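Local atomic coordinates of encapsidation protein (Bacillus phage phi29, PDB entry 5HD9), a protein that serves as the ATPase of the phi29 DNA packaging motor, its N-terminal ASCE-fold domain probably binding and hydrolysing ATP to drive the viral genome into the procapsid. Residues W91-S96 with N104-V109; S110-D115 with V148-L153; V49-P54 with N125-E130. All blocks are in the same frame, centred on the assembly; numbering follows the deposited sequence.

Contact 1 of 3, residues W91-S96 with N104-V109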
ATOM      1  N   TRP A  91      -8.100  -3.091  -7.525  1.00 11.94           N
ATOM      2  CA  TRP A  91      -7.785  -2.153  -8.593  1.00 13.46           C
ATOM      3  C   TRP A  91      -6.348  -1.669  -8.481  1.00 13.00           C
ATOM      4  O   TRP A  91      -5.835  -1.483  -7.377  1.00 11.41           O
ATOM      5  CB  TRP A  91      -8.712  -0.934  -8.549  1.00 15.61           C
ATOM      6  CG  TRP A  91     -10.170  -1.234  -8.682  1.00 13.82           C
ATOM      7  CD1 TRP A  91     -10.928  -1.133  -9.813  1.00 15.32           C
ATOM      8  CD2 TRP A  91     -11.053  -1.670  -7.646  1.00 14.92           C
ATOM      9  NE1 TRP A  91     -12.229  -1.481  -9.545  1.00 16.37           N
ATOM     10  CE2 TRP A  91     -12.332  -1.816  -8.216  1.00 16.79           C
ATOM     11  CE3 TRP A  91     -10.886  -1.951  -6.285  1.00 14.67           C
ATOM     12  CZ2 TRP A  91     -13.435  -2.233  -7.482  1.00 17.05           C
ATOM     13  CZ3 TRP A  91     -11.984  -2.365  -5.555  1.00 14.20           C
ATOM     14  CH2 TRP A  91     -13.242  -2.502  -6.155  1.00 14.21           C
ATOM     15  N   ALA A  92      -5.711  -1.459  -9.628  1.00 13.10           N
ATOM     16  CA  ALA A  92      -4.441  -0.745  -9.687  1.00 13.72           C
ATOM     17  C   ALA A  92      -4.719   0.674 -10.171  1.00 15.23           C
ATOM     18  O   ALA A  92      -5.300   0.861 -11.239  1.00 15.04           O
ATOM     19  CB  ALA A  92      -3.461  -1.449 -10.611  1.00 15.84           C
ATOM     20  N   ILE A  93      -4.315   1.668  -9.383  1.00 15.50           N
ATOM     21  CA  ILE A  93      -4.626   3.062  -9.689  1.00 15.61           C
ATOM     22  C   ILE A  93      -3.371   3.927  -9.733  1.00 16.53           C
ATOM     23  O   ILE A  93      -2.619   3.974  -8.761  1.00 14.85           O
ATOM     24  CB  ILE A  93      -5.614   3.645  -8.650  1.00 15.71           C
ATOM     25  CG1 ILE A  93      -6.976   2.966  -8.815  1.00 20.84           C
ATOM     26  CG2 ILE A  93      -5.736   5.166  -8.805  1.00 14.98           C
ATOM     27  CD1 ILE A  93      -8.070   3.493  -7.914  1.00 24.46           C
ATOM     28  N   PRO A  94      -3.143   4.624 -10.862  1.00 17.32           N
ATOM     29  CA  PRO A  94      -2.094   5.643 -10.850  1.00 18.26           C
ATOM     30  C   PRO A  94      -2.617   6.892 -10.157  1.00 19.01           C
ATOM     31  O   PRO A  94      -3.627   7.438 -10.598  1.00 18.12           O
ATOM     32  CB  PRO A  94      -1.816   5.901 -12.339  1.00 21.32           C
ATOM     33  CG  PRO A  94      -2.711   4.940 -13.111  1.00 21.34           C
ATOM     34  CD  PRO A  94      -3.805   4.556 -12.176  1.00 18.31           C
ATOM     35  N   LEU A  95      -1.959   7.328  -9.087  1.00 18.86           N
ATOM     36  CA  LEU A  95      -2.443   8.466  -8.314  1.00 19.72           C
ATOM     37  C   LEU A  95      -2.550   9.718  -9.183  1.00 19.48           C
ATOM     38  O   LEU A  95      -3.368  10.598  -8.920  1.00 19.41           O
ATOM     39  CB  LEU A  95      -1.525   8.724  -7.116  1.00 19.29           C
ATOM     40  CG  LEU A  95      -2.011   9.721  -6.058  1.00 21.63           C
ATOM     41  CD1 LEU A  95      -3.386   9.354  -5.517  1.00 19.02           C
ATOM     42  CD2 LEU A  95      -1.005   9.793  -4.922  1.00 23.40           C
ATOM     43  N   SER A  96      -1.735   9.781 -10.231  1.00 20.99           N
ATOM     44  CA  SER A  96      -1.731  10.924 -11.140  1.00 24.08           C
ATOM     45  C   SER A  96      -3.072  11.126 -11.855  1.00 24.07           C
ATOM     46  O   SER A  96      -3.405  12.246 -12.240  1.00 25.46           O
ATOM     47  CB  SER A  96      -0.619  10.765 -12.181  1.00 27.16           C
ATOM     48  OG  SER A  96      -0.796   9.584 -12.947  1.00 25.33           O
ATOM     49  N   ASN A 104     -15.677   5.212 -11.429  1.00 23.12           N
ATOM     50  CA  ASN A 104     -15.888   3.785 -11.221  1.00 23.07           C
ATOM     51  C   ASN A 104     -16.404   3.492  -9.813  1.00 22.12           C
ATOM     52  O   ASN A 104     -16.394   4.369  -8.947  1.00 22.95           O
ATOM     53  CB  ASN A 104     -14.588   3.019 -11.481  1.00 24.06           C
ATOM     54  CG  ASN A 104     -14.129   3.121 -12.925  1.00 26.50           C
ATOM     55  OD1 ASN A 104     -13.086   3.706 -13.218  1.00 28.62           O
ATOM     56  ND2 ASN A 104     -14.908   2.549 -13.838  1.00 26.00           N
ATOM     57  N   ALA A 105     -16.851   2.258  -9.592  1.00 19.42           N
ATOM     58  CA  ALA A 105     -17.393   1.847  -8.300  1.00 20.14           C
ATOM     59  C   ALA A 105     -16.366   1.064  -7.486  1.00 20.24           C
ATOM     60  O   ALA A 105     -15.581   0.288  -8.033  1.00 21.16           O
ATOM     61  CB  ALA A 105     -18.651   1.013  -8.496  1.00 22.77           C
ATOM     62  N   TYR A 106     -16.389   1.282  -6.173  1.00 17.07           N
ATOM     63  CA  TYR A 106     -15.477   0.632  -5.239  1.00 16.83           C
ATOM     64  C   TYR A 106     -16.274   0.177  -4.014  1.00 19.21           C
ATOM     65  O   TYR A 106     -16.296   0.865  -2.997  1.00 17.28           O
ATOM     66  CB  TYR A 106     -14.349   1.587  -4.836  1.00 15.81           C
ATOM     67  CG  TYR A 106     -13.578   2.135  -6.017  1.00 15.64           C
ATOM     68  CD1 TYR A 106     -12.556   1.401  -6.602  1.00 16.37           C
ATOM     69  CD2 TYR A 106     -13.876   3.382  -6.550  1.00 17.87           C
ATOM     70  CE1 TYR A 106     -11.850   1.893  -7.683  1.00 18.23           C
ATOM     71  CE2 TYR A 106     -13.174   3.882  -7.635  1.00 17.87           C
ATOM     72  CZ  TYR A 106     -12.162   3.132  -8.195  1.00 18.30           C
ATOM     73  OH  TYR A 106     -11.458   3.617  -9.274  1.00 17.61           O
ATOM     74  N   PRO A 107     -16.944  -0.982  -4.119  1.00 19.27           N
ATOM     75  CA  PRO A 107     -17.952  -1.394  -3.131  1.00 19.35           C
ATOM     76  C   PRO A 107     -17.442  -1.680  -1.717  1.00 18.37           C
ATOM     77  O   PRO A 107     -18.127  -1.303  -0.769  1.00 18.79           O
ATOM     78  CB  PRO A 107     -18.528  -2.679  -3.744  1.00 21.44           C
ATOM     79  CG  PRO A 107     -18.244  -2.568  -5.200  1.00 22.96           C
ATOM     80  CD  PRO A 107     -16.916  -1.900  -5.272  1.00 21.61           C
ATOM     81  N   ASN A 108     -16.293  -2.336  -1.566  1.00 16.33           N
ATOM     82  CA  ASN A 108     -15.887  -2.832  -0.251  1.00 18.13           C
ATOM     83  C   ASN A 108     -14.375  -2.847  -0.042  1.00 16.47           C
ATOM     84  O   ASN A 108     -13.807  -3.859   0.366  1.00 14.15           O
ATOM     85  CB  ASN A 108     -16.453  -4.241  -0.046  1.00 22.71           C
ATOM     86  CG  ASN A 108     -16.360  -4.711   1.396  1.00 23.46           C
ATOM     87  OD1 ASN A 108     -16.434  -3.913   2.329  1.00 19.88           O
ATOM     88  ND2 ASN A 108     -16.196  -6.015   1.582  1.00 24.42           N
ATOM     89  N   VAL A 109     -13.729  -1.719  -0.311  1.00 13.60           N
ATOM     90  CA  VAL A 109     -12.287  -1.602  -0.126  1.00 14.20           C
ATOM     91  C   VAL A 109     -11.965  -1.389   1.351  1.00 13.71           C
ATOM     92  O   VAL A 109     -12.594  -0.569   2.014  1.00 12.88           O
ATOM     93  CB  VAL A 109     -11.706  -0.436  -0.959  1.00 15.09           C
ATOM     94  CG1 VAL A 109     -10.214  -0.258  -0.685  1.00 14.69           C
ATOM     95  CG2 VAL A 109     -11.951  -0.674  -2.444  1.00 17.32           C
TER
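An aromatic pair dominates the packing of W91-S96 on N104-V109. Y106 turns the edge of its ring, atoms CD1 and CE1, onto one face of the W91 indole in a T-shaped (edge-to-face) stack. The centroids of the phenol and the five-membered ring are 4.7 Å apart and the planes meet at 66°. Y106 CD1 lies 3.6 Å from W91 CD2, over the middle of the bicyclic system.

Apolar contacts extend the patch. The six-membered end of the indole crosses V109 obliquely, W91 CZ3 standing 3.5 Å from V109 CG2, and W91 CH2 meets P107 CD at 3.8 Å. I93, two residues further along the same strand, reaches tip to tip toward the phenol, its CD1 4.1 Å from Y106 CE1 and beside the hydroxyl.

The A105 carbonyl also meets the indole, its O 3.4 Å from W91 CZ2. The Y106 hydroxyl is bonded to the carbonyl of E101, at the end of helix 98-101. W91 and I93 also touch I47. The arrangement is plain packing of a connecting loop against strand 87-94, where the chain passes from one strand of the ASCE sheet to another, 109-115.

Contact 2 of 3, residues S110-D115 with V148-L153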
ATOM      1  N   SER A 110     -10.988  -2.135   1.864  1.00 12.61           N
ATOM      2  CA  SER A 110     -10.548  -1.963   3.249  1.00 15.89           C
ATOM      3  C   SER A 110      -9.032  -1.798   3.360  1.00 15.02           C
ATOM      4  O   SER A 110      -8.528  -1.410   4.411  1.00 15.36           O
ATOM      5  CB  SER A 110     -11.003  -3.146   4.107  1.00 24.91           C
ATOM      6  OG  SER A 110     -10.175  -4.277   3.901  1.00 32.30           O
ATOM      7  N   THR A 111      -8.306  -2.092   2.285  1.00 12.79           N
ATOM      8  CA  THR A 111      -6.858  -1.911   2.279  1.00 11.82           C
ATOM      9  C   THR A 111      -6.387  -1.185   1.025  1.00 13.55           C
ATOM     10  O   THR A 111      -6.795  -1.519  -0.091  1.00 13.01           O
ATOM     11  CB  THR A 111      -6.114  -3.261   2.386  1.00 11.37           C
ATOM     12  OG1 THR A 111      -6.488  -3.924   3.601  1.00 11.10           O
ATOM     13  CG2 THR A 111      -4.607  -3.045   2.393  1.00 13.35           C
ATOM     14  N   ILE A 112      -5.532  -0.186   1.231  1.00 11.61           N
ATOM     15  CA  ILE A 112      -4.835   0.494   0.146  1.00 11.94           C
ATOM     16  C   ILE A 112      -3.335   0.314   0.335  1.00 12.50           C
ATOM     17  O   ILE A 112      -2.806   0.591   1.412  1.00 12.93           O
ATOM     18  CB  ILE A 112      -5.156   2.005   0.096  1.00 14.77           C
ATOM     19  CG1 ILE A 112      -6.655   2.229  -0.110  1.00 15.05           C
ATOM     20  CG2 ILE A 112      -4.354   2.686  -1.019  1.00 15.11           C
ATOM     21  CD1 ILE A 112      -7.111   3.651   0.193  1.00 15.19           C
ATOM     22  N   VAL A 113      -2.657  -0.146  -0.711  1.00 11.93           N
ATOM     23  CA  VAL A 113      -1.208  -0.284  -0.680  1.00 11.78           C
ATOM     24  C   VAL A 113      -0.576   0.652  -1.705  1.00 12.16           C
ATOM     25  O   VAL A 113      -0.780   0.515  -2.910  1.00 12.40           O
ATOM     26  CB  VAL A 113      -0.770  -1.731  -0.947  1.00 10.90           C
ATOM     27  CG1 VAL A 113       0.750  -1.848  -0.918  1.00 11.65           C
ATOM     28  CG2 VAL A 113      -1.388  -2.656   0.090  1.00 12.06           C
ATOM     29  N   PHE A 114       0.191   1.609  -1.194  1.00 12.24           N
ATOM     30  CA  PHE A 114       0.859   2.610  -2.010  1.00 12.19           C
ATOM     31  C   PHE A 114       2.351   2.316  -1.998  1.00 13.84           C
ATOM     32  O   PHE A 114       3.065   2.734  -1.092  1.00 16.05           O
ATOM     33  CB  PHE A 114       0.557   4.013  -1.470  1.00 13.69           C
ATOM     34  CG  PHE A 114       1.069   5.143  -2.330  1.00 14.48           C
ATOM     35  CD1 PHE A 114       1.841   4.909  -3.461  1.00 16.64           C
ATOM     36  CD2 PHE A 114       0.771   6.451  -1.994  1.00 15.19           C
ATOM     37  CE1 PHE A 114       2.304   5.963  -4.235  1.00 18.54           C
ATOM     38  CE2 PHE A 114       1.232   7.507  -2.764  1.00 18.04           C
ATOM     39  CZ  PHE A 114       1.999   7.262  -3.885  1.00 17.18           C
ATOM     40  N   ASP A 115       2.820   1.593  -3.008  1.00 15.52           N
ATOM     41  CA  ASP A 115       4.214   1.176  -3.043  1.00 17.48           C
ATOM     42  C   ASP A 115       5.096   2.268  -3.640  1.00 18.46           C
ATOM     43  O   ASP A 115       4.669   3.008  -4.533  1.00 18.47           O
ATOM     44  CB  ASP A 115       4.362  -0.125  -3.831  1.00 17.27           C
ATOM     45  CG  ASP A 115       5.663  -0.850  -3.529  1.00 21.94           C
ATOM     46  OD1 ASP A 115       6.433  -0.381  -2.664  1.00 20.67           O
ATOM     47  OD2 ASP A 115       5.912  -1.904  -4.149  1.00 26.77           O
ATOM     48  N   VAL A 148      -9.985  -0.376   8.380  1.00 16.48           N
ATOM     49  CA  VAL A 148      -9.465   0.009   7.078  1.00 15.56           C
ATOM     50  C   VAL A 148      -8.066   0.560   7.294  1.00 16.32           C
ATOM     51  O   VAL A 148      -7.755   1.061   8.371  1.00 14.78           O
ATOM     52  CB  VAL A 148     -10.348   1.060   6.366  1.00 17.26           C
ATOM     53  CG1 VAL A 148     -11.757   0.524   6.170  1.00 18.01           C
ATOM     54  CG2 VAL A 148     -10.373   2.369   7.143  1.00 20.39           C
ATOM     55  N   ARG A 149      -7.217   0.461   6.283  1.00 14.32           N
ATOM     56  CA  ARG A 149      -5.873   0.993   6.412  1.00 14.58           C
ATOM     57  C   ARG A 149      -5.221   1.238   5.065  1.00 13.06           C
ATOM     58  O   ARG A 149      -5.403   0.475   4.113  1.00 13.42           O
ATOM     59  CB  ARG A 149      -5.004   0.051   7.244  1.00 17.35           C
ATOM     60  CG  ARG A 149      -4.593  -1.220   6.528  1.00 23.87           C
ATOM     61  CD  ARG A 149      -4.408  -2.362   7.512  1.00 36.84           C
ATOM     62  NE  ARG A 149      -5.691  -2.972   7.864  1.00 41.18           N
ATOM     63  CZ  ARG A 149      -6.176  -3.103   9.099  1.00 37.52           C
ATOM     64  NH1 ARG A 149      -5.497  -2.675  10.165  1.00 29.20           N
ATOM     65  NH2 ARG A 149      -7.358  -3.676   9.269  1.00 39.01           N
ATOM     66  N   CYS A 150      -4.478   2.335   5.005  1.00 11.18           N
ATOM     67  CA  CYS A 150      -3.619   2.636   3.880  1.00 10.77           C
ATOM     68  C   CYS A 150      -2.196   2.363   4.328  1.00 10.97           C
ATOM     69  O   CYS A 150      -1.777   2.831   5.390  1.00 12.78           O
ATOM     70  CB  CYS A 150      -3.791   4.085   3.425  1.00 13.61           C
ATOM     71  SG  CYS A 150      -2.744   4.545   2.028  1.00 16.36           S
ATOM     72  N   ILE A 151      -1.468   1.585   3.536  1.00 10.81           N
ATOM     73  CA  ILE A 151      -0.094   1.226   3.863  1.00 11.11           C
ATOM     74  C   ILE A 151       0.831   1.676   2.738  1.00 11.48           C
ATOM     75  O   ILE A 151       0.733   1.199   1.608  1.00 11.56           O
ATOM     76  CB  ILE A 151       0.051  -0.287   4.106  1.00 11.73           C
ATOM     77  CG1 ILE A 151      -0.877  -0.727   5.243  1.00 15.34           C
ATOM     78  CG2 ILE A 151       1.488  -0.636   4.461  1.00 12.53           C
ATOM     79  CD1 ILE A 151      -1.352  -2.143   5.133  1.00 20.59           C
ATOM     80  N   CYS A 152       1.719   2.609   3.065  1.00 12.15           N
ATOM     81  CA  CYS A 152       2.659   3.159   2.098  1.00 12.83           C
ATOM     82  C   CYS A 152       4.040   2.550   2.314  1.00 13.90           C
ATOM     83  O   CYS A 152       4.533   2.515   3.438  1.00 14.58           O
ATOM     84  CB  CYS A 152       2.715   4.683   2.218  1.00 13.74           C
ATOM     85  SG  CYS A 152       1.092   5.473   2.056  1.00 15.80           S
ATOM     86  N   LEU A 153       4.649   2.071   1.231  1.00 14.32           N
ATOM     87  CA  LEU A 153       5.939   1.391   1.297  1.00 15.83           C
ATOM     88  C   LEU A 153       7.016   2.134   0.515  1.00 18.78           C
ATOM     89  O   LEU A 153       6.745   2.721  -0.535  1.00 17.24           O
ATOM     90  CB  LEU A 153       5.824  -0.032   0.748  1.00 16.00           C
ATOM     91  CG  LEU A 153       4.635  -0.889   1.183  1.00 16.38           C
ATOM     92  CD1 LEU A 153       4.583  -2.143   0.328  1.00 19.82           C
ATOM     93  CD2 LEU A 153       4.732  -1.248   2.656  1.00 18.06           C
TER
HETATM   94  O   HOH W   1      -7.538  -3.854   6.057  1.00 21.11           O
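Strands 110-115 and 149-153 run side by side in parallel, 14° apart in direction, joined by five backbone hydrogen bonds. R149 N, I151 N and L153 N donate to the carbonyls of S110, I112 and F114, while I112 N and F114 N donate to those of R149 and I151. The bond from I151 N to I112 O is the shortest, at 2.7 Å, and nearly follows the C=O axis; L153 N instead approaches F114 O from above the carbonyl plane.

Sulfur and hydrocarbon fill one face. C150 SG, anti to its backbone N, rests 3.9 Å from I112 CG2. C152 SG packs 3.9 Å from F114 CB and stands obliquely to the F114 ring, 5.2 Å from its centroid. Helix 130-141 covers I112 and C150 through M138. Across the sheet, V113 CG1 meets L153 CD1 at 4.0 Å, and M31 of helix 26-42 packs on V113 and I151.

At the start of the pair a water accepts from R149 NE at 2.7 Å, donates to S110 O and lies 2.7 Å from T111 OG1. At the other end D115 OD1 lies 3.5 Å from L153 CB. D115 OD2 is hydrogen-bonded to S28 OG in the apparent Walker A P-loop. An acidic residue toward the C-terminal part of a core strand, beside that loop, is consistent with the Walker B aspartate of ASCE ATPases, which orders the magnesium shell.

Contact 3 of 3, residues V49-P54 with N125-E130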
ATOM      1  N   VAL A  49      -1.832   1.303  -5.307  1.00 10.96           N
ATOM      2  CA  VAL A  49      -1.555   2.633  -5.829  1.00 11.43           C
ATOM      3  C   VAL A  49      -0.077   2.786  -6.159  1.00 12.13           C
ATOM      4  O   VAL A  49       0.796   2.387  -5.386  1.00 14.41           O
ATOM      5  CB  VAL A  49      -1.967   3.730  -4.824  1.00 12.76           C
ATOM      6  CG1 VAL A  49      -1.670   5.123  -5.377  1.00 12.99           C
ATOM      7  CG2 VAL A  49      -3.443   3.601  -4.478  1.00 14.96           C
ATOM      8  N   ARG A  50       0.182   3.347  -7.333  1.00 11.60           N
ATOM      9  CA  ARG A  50       1.502   3.835  -7.698  1.00 14.44           C
ATOM     10  C   ARG A  50       1.320   5.273  -8.160  1.00 15.21           C
ATOM     11  O   ARG A  50       0.230   5.653  -8.579  1.00 17.60           O
ATOM     12  CB  ARG A  50       2.134   2.966  -8.787  1.00 16.28           C
ATOM     13  CG  ARG A  50       2.322   1.503  -8.382  1.00 13.61           C
ATOM     14  CD  ARG A  50       3.333   1.355  -7.253  1.00 16.26           C
ATOM     15  NE  ARG A  50       4.670   1.776  -7.670  1.00 16.75           N
ATOM     16  CZ  ARG A  50       5.604   0.961  -8.156  1.00 19.05           C
ATOM     17  NH1 ARG A  50       5.375  -0.341  -8.286  1.00 17.80           N
ATOM     18  NH2 ARG A  50       6.780   1.454  -8.515  1.00 19.34           N
ATOM     19  N   ARG A  51       2.371   6.079  -8.066  1.00 14.59           N
ATOM     20  CA  ARG A  51       2.252   7.504  -8.351  1.00 16.77           C
ATOM     21  C   ARG A  51       1.944   7.773  -9.819  1.00 16.62           C
ATOM     22  O   ARG A  51       1.000   8.500 -10.141  1.00 19.63           O
ATOM     23  CB  ARG A  51       3.532   8.234  -7.950  1.00 18.58           C
ATOM     24  CG  ARG A  51       3.532   9.714  -8.291  1.00 19.29           C
ATOM     25  CD  ARG A  51       4.701  10.432  -7.641  1.00 19.04           C
ATOM     26  NE  ARG A  51       4.537  10.496  -6.192  1.00 18.74           N
ATOM     27  CZ  ARG A  51       5.102   9.665  -5.318  1.00 20.22           C
ATOM     28  NH1 ARG A  51       5.907   8.689  -5.721  1.00 20.44           N
ATOM     29  NH2 ARG A  51       4.861   9.818  -4.024  1.00 19.32           N
ATOM     30  N   TYR A  52       2.742   7.180 -10.703  1.00 16.10           N
ATOM     31  CA  TYR A  52       2.630   7.438 -12.134  1.00 17.64           C
ATOM     32  C   TYR A  52       2.328   6.168 -12.929  1.00 17.26           C
ATOM     33  O   TYR A  52       2.637   5.058 -12.498  1.00 19.56           O
ATOM     34  CB  TYR A  52       3.916   8.087 -12.648  1.00 18.70           C
ATOM     35  CG  TYR A  52       4.180   9.457 -12.063  1.00 19.73           C
ATOM     36  CD1 TYR A  52       3.241  10.474 -12.177  1.00 20.56           C
ATOM     37  CD2 TYR A  52       5.374   9.739 -11.412  1.00 21.75           C
ATOM     38  CE1 TYR A  52       3.477  11.728 -11.647  1.00 22.44           C
ATOM     39  CE2 TYR A  52       5.619  10.990 -10.879  1.00 23.24           C
ATOM     40  CZ  TYR A  52       4.667  11.982 -11.000  1.00 23.30           C
ATOM     41  OH  TYR A  52       4.905  13.230 -10.471  1.00 25.50           O
ATOM     42  N   LYS A  53       1.728   6.356 -14.099  1.00 18.57           N
ATOM     43  CA  LYS A  53       1.310   5.253 -14.962  1.00 18.23           C
ATOM     44  C   LYS A  53       2.417   4.260 -15.346  1.00 19.79           C
ATOM     45  O   LYS A  53       2.174   3.053 -15.359  1.00 18.84           O
ATOM     46  CB  LYS A  53       0.685   5.815 -16.242  1.00 18.30           C
ATOM     47  CG  LYS A  53      -0.630   6.530 -16.006  1.00 18.09           C
ATOM     48  CD  LYS A  53      -1.269   6.958 -17.313  1.00 21.20           C
ATOM     49  CE  LYS A  53      -2.783   6.935 -17.212  1.00 24.72           C
ATOM     50  NZ  LYS A  53      -3.453   7.431 -18.450  1.00 30.09           N
ATOM     51  N   PRO A  54       3.623   4.750 -15.688  1.00 21.11           N
ATOM     52  CA  PRO A  54       4.656   3.785 -16.083  1.00 20.85           C
ATOM     53  C   PRO A  54       5.024   2.793 -14.985  1.00 20.16           C
ATOM     54  O   PRO A  54       5.531   1.710 -15.281  1.00 20.19           O
ATOM     55  CB  PRO A  54       5.854   4.679 -16.427  1.00 23.98           C
ATOM     56  CG  PRO A  54       5.589   5.951 -15.704  1.00 24.54           C
ATOM     57  CD  PRO A  54       4.117   6.130 -15.804  1.00 21.10           C
ATOM     58  N   ASN A 125       9.722  15.171  -7.655  1.00 50.01           N
ATOM     59  CA  ASN A 125       8.700  15.200  -8.686  1.00 42.29           C
ATOM     60  C   ASN A 125       7.444  14.519  -8.151  1.00 35.39           C
ATOM     61  O   ASN A 125       6.979  13.510  -8.686  1.00 33.16           O
ATOM     62  CB  ASN A 125       9.208  14.521  -9.963  1.00 44.10           C
ATOM     63  CG  ASN A 125       8.164  14.481 -11.068  1.00 48.33           C
ATOM     64  OD1 ASN A 125       7.275  15.329 -11.133  1.00 52.56           O
ATOM     65  ND2 ASN A 125       8.268  13.484 -11.942  1.00 47.54           N
ATOM     66  N   TYR A 126       6.922  15.064  -7.060  1.00 33.50           N
ATOM     67  CA  TYR A 126       5.641  14.627  -6.527  1.00 30.55           C
ATOM     68  C   TYR A 126       4.531  15.315  -7.304  1.00 31.95           C
ATOM     69  O   TYR A 126       4.754  16.340  -7.950  1.00 33.68           O
ATOM     70  CB  TYR A 126       5.518  14.952  -5.036  1.00 29.37           C
ATOM     71  CG  TYR A 126       6.443  14.158  -4.143  1.00 28.81           C
ATOM     72  CD1 TYR A 126       6.074  12.905  -3.673  1.00 26.16           C
ATOM     73  CD2 TYR A 126       7.677  14.665  -3.761  1.00 31.04           C
ATOM     74  CE1 TYR A 126       6.911  12.176  -2.852  1.00 25.86           C
ATOM     75  CE2 TYR A 126       8.522  13.943  -2.942  1.00 30.75           C
ATOM     76  CZ  TYR A 126       8.133  12.699  -2.489  1.00 28.15           C
ATOM     77  OH  TYR A 126       8.968  11.970  -1.672  1.00 28.10           O
ATOM     78  N   ILE A 127       3.334  14.750  -7.241  1.00 31.45           N
ATOM     79  CA  ILE A 127       2.167  15.371  -7.850  1.00 33.60           C
ATOM     80  C   ILE A 127       1.801  16.614  -7.032  1.00 34.56           C
ATOM     81  O   ILE A 127       1.940  16.611  -5.811  1.00 30.43           O
ATOM     82  CB  ILE A 127       0.985  14.376  -7.920  1.00 31.57           C
ATOM     83  CG1 ILE A 127       1.333  13.219  -8.862  1.00 30.55           C
ATOM     84  CG2 ILE A 127      -0.287  15.059  -8.397  1.00 34.14           C
ATOM     85  CD1 ILE A 127       0.543  11.954  -8.609  1.00 27.68           C
ATOM     86  N   PRO A 128       1.374  17.699  -7.701  1.00 36.08           N
ATOM     87  CA  PRO A 128       0.931  18.861  -6.916  1.00 33.63           C
ATOM     88  C   PRO A 128      -0.251  18.531  -6.006  1.00 30.52           C
ATOM     89  O   PRO A 128      -1.231  17.949  -6.468  1.00 29.00           O
ATOM     90  CB  PRO A 128       0.534  19.893  -7.983  1.00 37.28           C
ATOM     91  CG  PRO A 128       0.610  19.189  -9.309  1.00 37.32           C
ATOM     92  CD  PRO A 128       1.501  18.009  -9.134  1.00 37.86           C
ATOM     93  N   ASN A 129      -0.149  18.902  -4.732  1.00 30.52           N
ATOM     94  CA  ASN A 129      -1.167  18.564  -3.742  1.00 30.89           C
ATOM     95  C   ASN A 129      -1.450  17.067  -3.755  1.00 26.55           C
ATOM     96  O   ASN A 129      -2.603  16.636  -3.693  1.00 24.10           O
ATOM     97  CB  ASN A 129      -2.453  19.349  -4.002  1.00 36.61           C
ATOM     98  CG  ASN A 129      -2.235  20.849  -3.974  1.00 45.85           C
ATOM     99  OD1 ASN A 129      -1.623  21.414  -4.879  1.00 51.40           O
ATOM    100  ND2 ASN A 129      -2.741  21.501  -2.934  1.00 50.17           N
ATOM    101  N   GLU A 130      -0.383  16.282  -3.848  1.00 25.33           N
ATOM    102  CA  GLU A 130      -0.490  14.831  -3.907  1.00 24.85           C
ATOM    103  C   GLU A 130      -1.107  14.252  -2.642  1.00 24.27           C
ATOM    104  O   GLU A 130      -1.886  13.304  -2.707  1.00 19.62           O
ATOM    105  CB  GLU A 130       0.887  14.209  -4.136  1.00 24.51           C
ATOM    106  CG  GLU A 130       0.876  12.700  -4.232  1.00 22.47           C
ATOM    107  CD  GLU A 130       2.264  12.127  -4.407  1.00 23.77           C
ATOM    108  OE1 GLU A 130       2.625  11.193  -3.658  1.00 21.60           O
ATOM    109  OE2 GLU A 130       2.996  12.611  -5.297  1.00 27.95           O
TER
HETATM  110  O   HOH W   2       5.116  14.937 -12.344  1.00 38.11           O
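A bidentate salt bridge joins R51 to E130 across this contact. R51 approaches side-on: NE donates to E130 OE2 at 2.8 Å, almost straight (174°), and NH2 to E130 OE1 at 2.7 Å on its syn lone pair. A bend at chi3 (-69°) turns the guanidinium toward the carboxylate, and E130 meets it with an extended chain. OE2 takes a second bond from I127 N on its anti lone pair, tying E130 back to its own turn, while OE1 is also held by Y163 OH. R51 NH2 has a further acceptor in the carbonyl of F117.

The Y52 hydroxyl donates to N125 O at 2.8 Å, from above the carbonyl plane. A water donates both to this hydroxyl and to N125 OD1.

Around these bonds the packing is largely aliphatic and aromatic. R51 CG lies over the centre of the Y52 ring and 3.7 Å from I127 CD1, whose CG1 meets Y52 CE1. The Y126 ring, turned 89° to the guanidinium plane, offers its edge to R51 NH2, with CD1 at 3.3 Å. R51 and E130 are buried, and the salt bridge pairs their opposite charges; the several bonds would be expected to keep E130 ionised at the start of helix 130-141.

Overall arrangement
From the N terminus, the chain first meets these contacts at V49-P54, where strand 45-50 ends; this segment finds its partner, N125-E130, only after 70 intervening residues. Contact 1 is nested inside that long loop, closing a short one around helix 98-101. Contact 2 opens next, at S110-D115, and closes after helix 130-141, so it crosses contact 3. Strand 45-50 lies between strands 87-94 and 109-115 in the sheet, and probable hydrogen bonds from L95 N to R50 O and from V49 N to V113 O link the three contacts. L95 also packs on both F114 and E130, bringing the sheet and the start of helix 130-141 together.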